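Local coordinates for protein endosialidase (Enterobacteria phage phi92, PDB 4HIZ) that probably hydrolyses internal alpha-2,8 and alpha-2,9 linkages of sialic acid polymers, serving the phage as an endosialidase, at residues A[106-110]-A[165-170]; A[171-175]-A[278-282]. All blocks are in the same frame, centred on the assembly; numbering follows the deposited sequence.

Contact 1: A[106-110]-A[165-170]; sequences RHGVQ and RYLSNM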
ATOM      1  N   ARG A 106      12.542   5.174  19.361  1.00 12.32           N
ATOM      2  CA  ARG A 106      13.118   6.301  20.098  1.00 12.70           C
ATOM      3  C   ARG A 106      14.638   6.285  19.957  1.00 12.48           C
ATOM      4  O   ARG A 106      15.208   5.390  19.349  1.00 11.47           O
ATOM      5  CB  ARG A 106      12.767   6.180  21.590  1.00 13.08           C
ATOM      6  CG  ARG A 106      13.503   5.015  22.280  1.00 14.70           C
ATOM      7  CD  ARG A 106      13.190   4.976  23.769  1.00 17.24           C
ATOM      8  NE  ARG A 106      11.885   4.333  23.994  1.00 18.92           N
ATOM      9  CZ  ARG A 106      11.098   4.585  25.034  1.00 22.90           C
ATOM     10  NH1 ARG A 106      11.446   5.504  25.914  1.00 26.33           N
ATOM     11  NH2 ARG A 106       9.948   3.948  25.171  1.00 22.63           N
ATOM     12  N   HIS A 107      15.286   7.284  20.536  1.00 12.96           N
ATOM     13  CA  HIS A 107      16.744   7.317  20.598  1.00 13.68           C
ATOM     14  C   HIS A 107      17.189   6.344  21.663  1.00 15.16           C
ATOM     15  O   HIS A 107      17.543   6.731  22.767  1.00 18.28           O
ATOM     16  CB  HIS A 107      17.239   8.749  20.874  1.00 14.42           C
ATOM     17  CG  HIS A 107      17.105   9.640  19.679  1.00 14.41           C
ATOM     18  ND1 HIS A 107      18.142  10.417  19.202  1.00 15.60           N
ATOM     19  CD2 HIS A 107      16.051   9.855  18.844  1.00 13.43           C
ATOM     20  CE1 HIS A 107      17.730  11.063  18.112  1.00 15.42           C
ATOM     21  NE2 HIS A 107      16.466  10.747  17.888  1.00 14.00           N
ATOM     22  N   GLY A 108      17.149   5.073  21.319  1.00 14.62           N
ATOM     23  CA  GLY A 108      17.476   3.995  22.228  1.00 13.49           C
ATOM     24  C   GLY A 108      17.219   2.712  21.462  1.00 12.72           C
ATOM     25  O   GLY A 108      16.734   2.756  20.305  1.00 13.77           O
ATOM     26  N   VAL A 109      17.527   1.560  22.065  1.00 11.72           N
ATOM     27  CA  VAL A 109      17.374   0.313  21.309  1.00 11.43           C
ATOM     28  C   VAL A 109      16.087  -0.461  21.614  1.00 11.42           C
ATOM     29  O   VAL A 109      15.960  -1.631  21.235  1.00 11.56           O
ATOM     30  CB  VAL A 109      18.633  -0.605  21.457  1.00 12.54           C
ATOM     31  CG1 VAL A 109      19.836   0.078  20.801  1.00 13.85           C
ATOM     32  CG2 VAL A 109      18.949  -0.930  22.978  1.00 13.36           C
ATOM     33  N   GLN A 110      15.154   0.174  22.337  1.00 11.53           N
ATOM     34  CA  GLN A 110      13.852  -0.458  22.571  1.00 12.76           C
ATOM     35  C   GLN A 110      13.217  -0.882  21.229  1.00 12.59           C
ATOM     36  O   GLN A 110      13.115  -0.054  20.294  1.00 12.56           O
ATOM     37  CB  GLN A 110      12.883   0.525  23.220  1.00 13.89           C
ATOM     38  CG  GLN A 110      13.061   0.648  24.735  1.00 15.26           C
ATOM     39  CD  GLN A 110      14.284   1.464  25.134  1.00 18.90           C
ATOM     40  OE1 GLN A 110      14.927   2.123  24.309  1.00 17.38           O
ATOM     41  NE2 GLN A 110      14.590   1.450  26.436  1.00 23.52           N
ATOM     42  N   ARG A 165      23.608  -3.275  23.188  1.00 12.72           N
ATOM     43  CA  ARG A 165      23.564  -2.110  24.089  1.00 12.97           C
ATOM     44  C   ARG A 165      22.455  -2.291  25.112  1.00 13.47           C
ATOM     45  O   ARG A 165      21.432  -2.944  24.846  1.00 13.84           O
ATOM     46  CB  ARG A 165      23.334  -0.801  23.290  1.00 13.15           C
ATOM     47  CG  ARG A 165      24.345  -0.686  22.081  1.00 13.78           C
ATOM     48  CD  ARG A 165      24.413   0.741  21.465  1.00 15.40           C
ATOM     49  NE  ARG A 165      25.000   1.696  22.413  1.00 16.37           N
ATOM     50  CZ  ARG A 165      26.202   2.267  22.266  1.00 16.56           C
ATOM     51  NH1 ARG A 165      26.648   3.117  23.197  1.00 16.58           N
ATOM     52  NH2 ARG A 165      26.944   2.028  21.177  1.00 16.40           N
ATOM     53  N   TYR A 166      22.635  -1.681  26.283  1.00 13.33           N
ATOM     54  CA  TYR A 166      21.629  -1.779  27.330  1.00 13.99           C
ATOM     55  C   TYR A 166      20.409  -0.916  27.026  1.00 14.61           C
ATOM     56  O   TYR A 166      20.519   0.248  26.642  1.00 15.66           O
ATOM     57  CB  TYR A 166      22.258  -1.354  28.678  1.00 15.30           C
ATOM     58  CG  TYR A 166      23.223  -2.381  29.228  1.00 18.71           C
ATOM     59  CD1 TYR A 166      22.744  -3.542  29.821  1.00 20.98           C
ATOM     60  CD2 TYR A 166      24.606  -2.174  29.189  1.00 19.39           C
ATOM     61  CE1 TYR A 166      23.606  -4.491  30.338  1.00 22.52           C
ATOM     62  CE2 TYR A 166      25.490  -3.128  29.724  1.00 20.86           C
ATOM     63  CZ  TYR A 166      24.966  -4.278  30.280  1.00 23.17           C
ATOM     64  OH  TYR A 166      25.774  -5.242  30.821  1.00 25.75           O
ATOM     65  N   LEU A 167      19.241  -1.480  27.270  1.00 14.15           N
ATOM     66  CA  LEU A 167      18.005  -0.701  27.143  1.00 15.33           C
ATOM     67  C   LEU A 167      17.965   0.485  28.117  1.00 17.18           C
ATOM     68  O   LEU A 167      17.411   1.547  27.795  1.00 18.52           O
ATOM     69  CB  LEU A 167      16.803  -1.620  27.366  1.00 17.34           C
ATOM     70  CG  LEU A 167      16.576  -2.663  26.259  1.00 20.45           C
ATOM     71  CD1 LEU A 167      15.682  -3.793  26.731  1.00 23.12           C
ATOM     72  CD2 LEU A 167      15.928  -1.973  25.078  1.00 20.58           C
ATOM     73  N   SER A 168      18.562   0.315  29.304  1.00 16.31           N
ATOM     74  CA  SER A 168      18.370   1.311  30.348  1.00 18.41           C
ATOM     75  C   SER A 168      19.145   2.601  30.055  1.00 18.47           C
ATOM     76  O   SER A 168      18.622   3.698  30.245  1.00 20.65           O
ATOM     77  CB  SER A 168      18.798   0.745  31.697  1.00 20.54           C
ATOM     78  OG  SER A 168      20.177   0.462  31.676  1.00 22.13           O
ATOM     79  N   ASN A 169      20.376   2.475  29.574  1.00 16.56           N
ATOM     80  CA  ASN A 169      21.228   3.639  29.468  1.00 16.83           C
ATOM     81  C   ASN A 169      22.041   3.720  28.193  1.00 16.17           C
ATOM     82  O   ASN A 169      22.941   4.554  28.088  1.00 17.22           O
ATOM     83  CB  ASN A 169      22.176   3.681  30.679  1.00 18.96           C
ATOM     84  CG  ASN A 169      23.060   2.444  30.768  1.00 20.82           C
ATOM     85  OD1 ASN A 169      23.251   1.722  29.786  1.00 20.86           O
ATOM     86  ND2 ASN A 169      23.584   2.179  31.956  1.00 21.27           N
ATOM     87  N   MET A 170      21.735   2.830  27.242  1.00 16.16           N
ATOM     88  CA  MET A 170      22.385   2.816  25.944  1.00 15.85           C
ATOM     89  C   MET A 170      23.868   2.515  25.974  1.00 15.91           C
ATOM     90  O   MET A 170      24.522   2.648  24.941  1.00 17.01           O
ATOM     91  CB  MET A 170      22.142   4.132  25.197  1.00 18.64           C
ATOM     92  CG  MET A 170      20.851   4.120  24.333  1.00 19.50           C
ATOM     93  SD  MET A 170      20.999   2.886  22.996  1.00 20.04           S
ATOM     94  CE  MET A 170      22.093   3.720  21.855  1.00 21.71           C
TER
HETATM   95  O   HOH W   1      18.118   2.082  24.826  1.00 27.62           O

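Contact 2: A[171-175]-A[278-282]; sequences RLKKA and DVAYS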
ATOM      1  N   ARG A 171      24.412   2.104  27.124  1.00 15.20           N
ATOM      2  CA  ARG A 171      25.836   1.769  27.110  1.00 14.84           C
ATOM      3  C   ARG A 171      26.125   0.525  26.288  1.00 14.27           C
ATOM      4  O   ARG A 171      25.304  -0.394  26.192  1.00 14.32           O
ATOM      5  CB  ARG A 171      26.395   1.622  28.544  1.00 16.22           C
ATOM      6  CG  ARG A 171      26.425   2.961  29.224  1.00 18.85           C
ATOM      7  CD  ARG A 171      26.940   2.875  30.645  1.00 20.85           C
ATOM      8  NE  ARG A 171      26.814   4.171  31.294  1.00 23.90           N
ATOM      9  CZ  ARG A 171      26.979   4.327  32.602  1.00 26.80           C
ATOM     10  NH1 ARG A 171      27.210   3.263  33.344  1.00 27.80           N
ATOM     11  NH2 ARG A 171      26.859   5.521  33.170  1.00 29.44           N
ATOM     12  N   LEU A 172      27.328   0.490  25.736  1.00 14.35           N
ATOM     13  CA  LEU A 172      27.726  -0.623  24.886  1.00 14.36           C
ATOM     14  C   LEU A 172      28.160  -1.810  25.769  1.00 14.20           C
ATOM     15  O   LEU A 172      29.177  -1.713  26.500  1.00 16.33           O
ATOM     16  CB  LEU A 172      28.877  -0.172  23.981  1.00 14.23           C
ATOM     17  CG  LEU A 172      29.417  -1.235  23.009  1.00 15.12           C
ATOM     18  CD1 LEU A 172      28.303  -1.755  22.085  1.00 15.70           C
ATOM     19  CD2 LEU A 172      30.555  -0.651  22.188  1.00 15.88           C
ATOM     20  N   LYS A 173      27.396  -2.903  25.767  1.00 13.13           N
ATOM     21  CA  LYS A 173      27.767  -4.099  26.527  1.00 14.19           C
ATOM     22  C   LYS A 173      28.871  -4.889  25.832  1.00 15.29           C
ATOM     23  O   LYS A 173      29.860  -5.253  26.476  1.00 17.44           O
ATOM     24  CB  LYS A 173      26.562  -4.996  26.772  1.00 16.33           C
ATOM     25  CG  LYS A 173      26.881  -6.286  27.531  1.00 19.65           C
ATOM     26  CD  LYS A 173      25.600  -7.062  27.799  1.00 24.03           C
ATOM     27  CE  LYS A 173      25.826  -8.250  28.725  1.00 31.32           C
ATOM     28  NZ  LYS A 173      26.417  -9.380  27.983  1.00 36.94           N
ATOM     29  N   LYS A 174      28.711  -5.169  24.540  1.00 15.51           N
ATOM     30  CA  LYS A 174      29.778  -5.809  23.779  1.00 16.76           C
ATOM     31  C   LYS A 174      29.512  -5.526  22.314  1.00 14.95           C
ATOM     32  O   LYS A 174      28.448  -5.029  21.956  1.00 15.65           O
ATOM     33  CB  LYS A 174      29.788  -7.323  24.006  1.00 20.59           C
ATOM     34  CG  LYS A 174      28.505  -8.006  23.518  1.00 24.27           C
ATOM     35  CD  LYS A 174      28.426  -9.469  23.988  1.00 30.66           C
ATOM     36  CE  LYS A 174      29.323 -10.379  23.183  1.00 37.07           C
ATOM     37  NZ  LYS A 174      29.624 -11.665  23.932  1.00 41.92           N
ATOM     38  N   ALA A 175      30.476  -5.839  21.460  1.00 13.80           N
ATOM     39  CA  ALA A 175      30.291  -5.638  20.028  1.00 13.82           C
ATOM     40  C   ALA A 175      30.814  -6.848  19.289  1.00 14.10           C
ATOM     41  O   ALA A 175      31.808  -7.480  19.722  1.00 15.67           O
ATOM     42  CB  ALA A 175      31.019  -4.365  19.564  1.00 14.78           C
ATOM     43  N   ASP A 278      37.214  -5.989  24.192  1.00 18.50           N
ATOM     44  CA  ASP A 278      37.306  -4.645  24.793  1.00 20.35           C
ATOM     45  C   ASP A 278      36.560  -3.547  24.040  1.00 18.06           C
ATOM     46  O   ASP A 278      36.735  -2.366  24.353  1.00 17.16           O
ATOM     47  CB  ASP A 278      38.763  -4.214  25.025  1.00 25.12           C
ATOM     48  CG  ASP A 278      39.443  -4.996  26.143  1.00 32.47           C
ATOM     49  OD1 ASP A 278      38.770  -5.391  27.129  1.00 34.51           O
ATOM     50  OD2 ASP A 278      40.669  -5.203  26.029  1.00 36.31           O
ATOM     51  N   VAL A 279      35.723  -3.912  23.061  1.00 17.13           N
ATOM     52  CA  VAL A 279      34.901  -2.897  22.405  1.00 15.59           C
ATOM     53  C   VAL A 279      33.592  -2.831  23.180  1.00 15.42           C
ATOM     54  O   VAL A 279      32.676  -3.603  22.935  1.00 16.82           O
ATOM     55  CB  VAL A 279      34.699  -3.229  20.932  1.00 15.73           C
ATOM     56  CG1 VAL A 279      33.824  -2.132  20.266  1.00 14.87           C
ATOM     57  CG2 VAL A 279      36.079  -3.331  20.268  1.00 16.18           C
ATOM     58  N   ALA A 280      33.554  -1.944  24.173  1.00 15.28           N
ATOM     59  CA  ALA A 280      32.473  -1.925  25.166  1.00 15.64           C
ATOM     60  C   ALA A 280      32.632  -0.680  26.015  1.00 15.92           C
ATOM     61  O   ALA A 280      33.701  -0.070  26.032  1.00 15.99           O
ATOM     62  CB  ALA A 280      32.543  -3.163  26.074  1.00 16.80           C
ATOM     63  N   TYR A 281      31.561  -0.289  26.697  1.00 15.65           N
ATOM     64  CA  TYR A 281      31.682   0.742  27.724  1.00 16.33           C
ATOM     65  C   TYR A 281      32.727   0.314  28.757  1.00 17.24           C
ATOM     66  O   TYR A 281      32.804  -0.861  29.113  1.00 18.34           O
ATOM     67  CB  TYR A 281      30.352   0.908  28.429  1.00 16.39           C
ATOM     68  CG  TYR A 281      30.396   2.000  29.470  1.00 17.20           C
ATOM     69  CD1 TYR A 281      30.213   3.319  29.095  1.00 17.48           C
ATOM     70  CD2 TYR A 281      30.643   1.709  30.814  1.00 18.58           C
ATOM     71  CE1 TYR A 281      30.236   4.349  30.040  1.00 18.89           C
ATOM     72  CE2 TYR A 281      30.678   2.725  31.758  1.00 19.37           C
ATOM     73  CZ  TYR A 281      30.474   4.036  31.358  1.00 20.35           C
ATOM     74  OH  TYR A 281      30.496   5.056  32.284  1.00 23.29           O
ATOM     75  N   SER A 282      33.496   1.294  29.233  1.00 16.17           N
ATOM     76  CA  SER A 282      34.459   1.061  30.319  1.00 17.69           C
ATOM     77  C   SER A 282      34.701   2.407  31.000  1.00 19.13           C
ATOM     78  O   SER A 282      34.614   3.461  30.364  1.00 18.99           O
ATOM     79  CB  SER A 282      35.758   0.512  29.738  1.00 17.96           C
ATOM     80  OG  SER A 282      36.719   0.395  30.808  1.00 18.81           O
TER
HETATM   81  O   HOH W   2      32.995  -6.374  22.761  1.00 16.47           O

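Contact 1: A[106-110]-A[165-170]
Val109 meets Leu167 and Met170 where two consecutive sheets of the catalytic beta-propeller adjoin: the loop between strands 96-104 and 113-119 packs on the turn joining strands 157-166 and 172-181. The pair illustrates how propeller blades can be joined through their loops. Val109 parts its two methyls between two partners. With chi1 at -66°, CG1 lies beside the backbone N and touches Met170 SD at 3.7 Å, while CG2 turns to Leu167 CD2 at 3.8 Å. Met170, bent at chi2 and chi3, also brings its sulfur against Gly108 CA. Leu167 CD2 reaches past the valine to the backbone of Gln110, 3.6 Å from Gln110 N.

The polar half centres on the carbonyl of Leu167. Gln110 NE2 donates to Leu167 O over 3.1 Å in a rather bent bond, 136° at the hydrogen, approaching from above the carbonyl plane. A water accepts from Val109 N and donates to both Gln110 OE1 and Leu167 O, so both ends of the amide are engaged. Behind this surface, Arg165 steadies the turn side-on: NE and NH1 both bind Met170 O, with Arg165 NE at 2.7 Å from it.

Contact 2: A[171-175]-A[278-282]
Arg171 and Tyr281 lie face on face, their guanidinium and ring planes only 3° apart. Over one face of the phenol sits Arg171 CD, 3.5 Å from the centroid of the Tyr281 ring, in a CH-pi contact; over the centre of one guanidinium face sits the tyrosine hydroxyl, with Arg171 CZ 3.6 Å from Tyr281 OH. The arginine is extended from CG to NE, which carries its charged end past the ring centre, and the cation-pi contact is accordingly off-centre, 33° from the ring normal.

Beside the stack, 279-281, in the loop that follows the edge strand 272-275, runs roughly antiparallel to 171-175, with 169° between their end-to-end directions. Tyr281 N donates to Leu172 O in a nearly straight bond of 2.8 Å, on a lone pair in the carbonyl plane. At the other end, direct pairing gives way to a water, which accepts from Ala175 N at 2.9 Å and probably donates to Val279 O. A classic beta bulge, with Lys173 and Lys174 both facing Thr164, lies between these links. Inward, Val279 CG1 stands 3.7 Å from Ala175 CB and also touches Leu172 CD2.

The chemistry thus changes along the contact, from buried aliphatic packing to a stack at the exposed arginine. There CD can add dispersion and the off-centre charge probably some attraction, without spending the guanidinium N-H groups, which point in their own plane.

How the contacts relate
Contacts 1 and 2 follow one another along the chain, their centres 13 Å apart, and meet at the hairpin between strands 157-166 and 172-181. Tyr166 N lies 3.0 Å from Arg171 O, a probable hydrogen bond, and Asn169 OD1 accepts from Arg171 N within the turn. One hairpin thus carries both: its turn meets the loop 106-110, its second strand the segment 278-282. A bound fructofuranose touches the side chain of Lys174, about 4 Å away, in contact 2; the side chain of Gln110 in contact 1 is about 10 Å from a sialic acid. Further along strand 172-181, Glu176 and Trp178 line a glycan pocket with Tyr146, the neighbour of His147, on which Val109 packs.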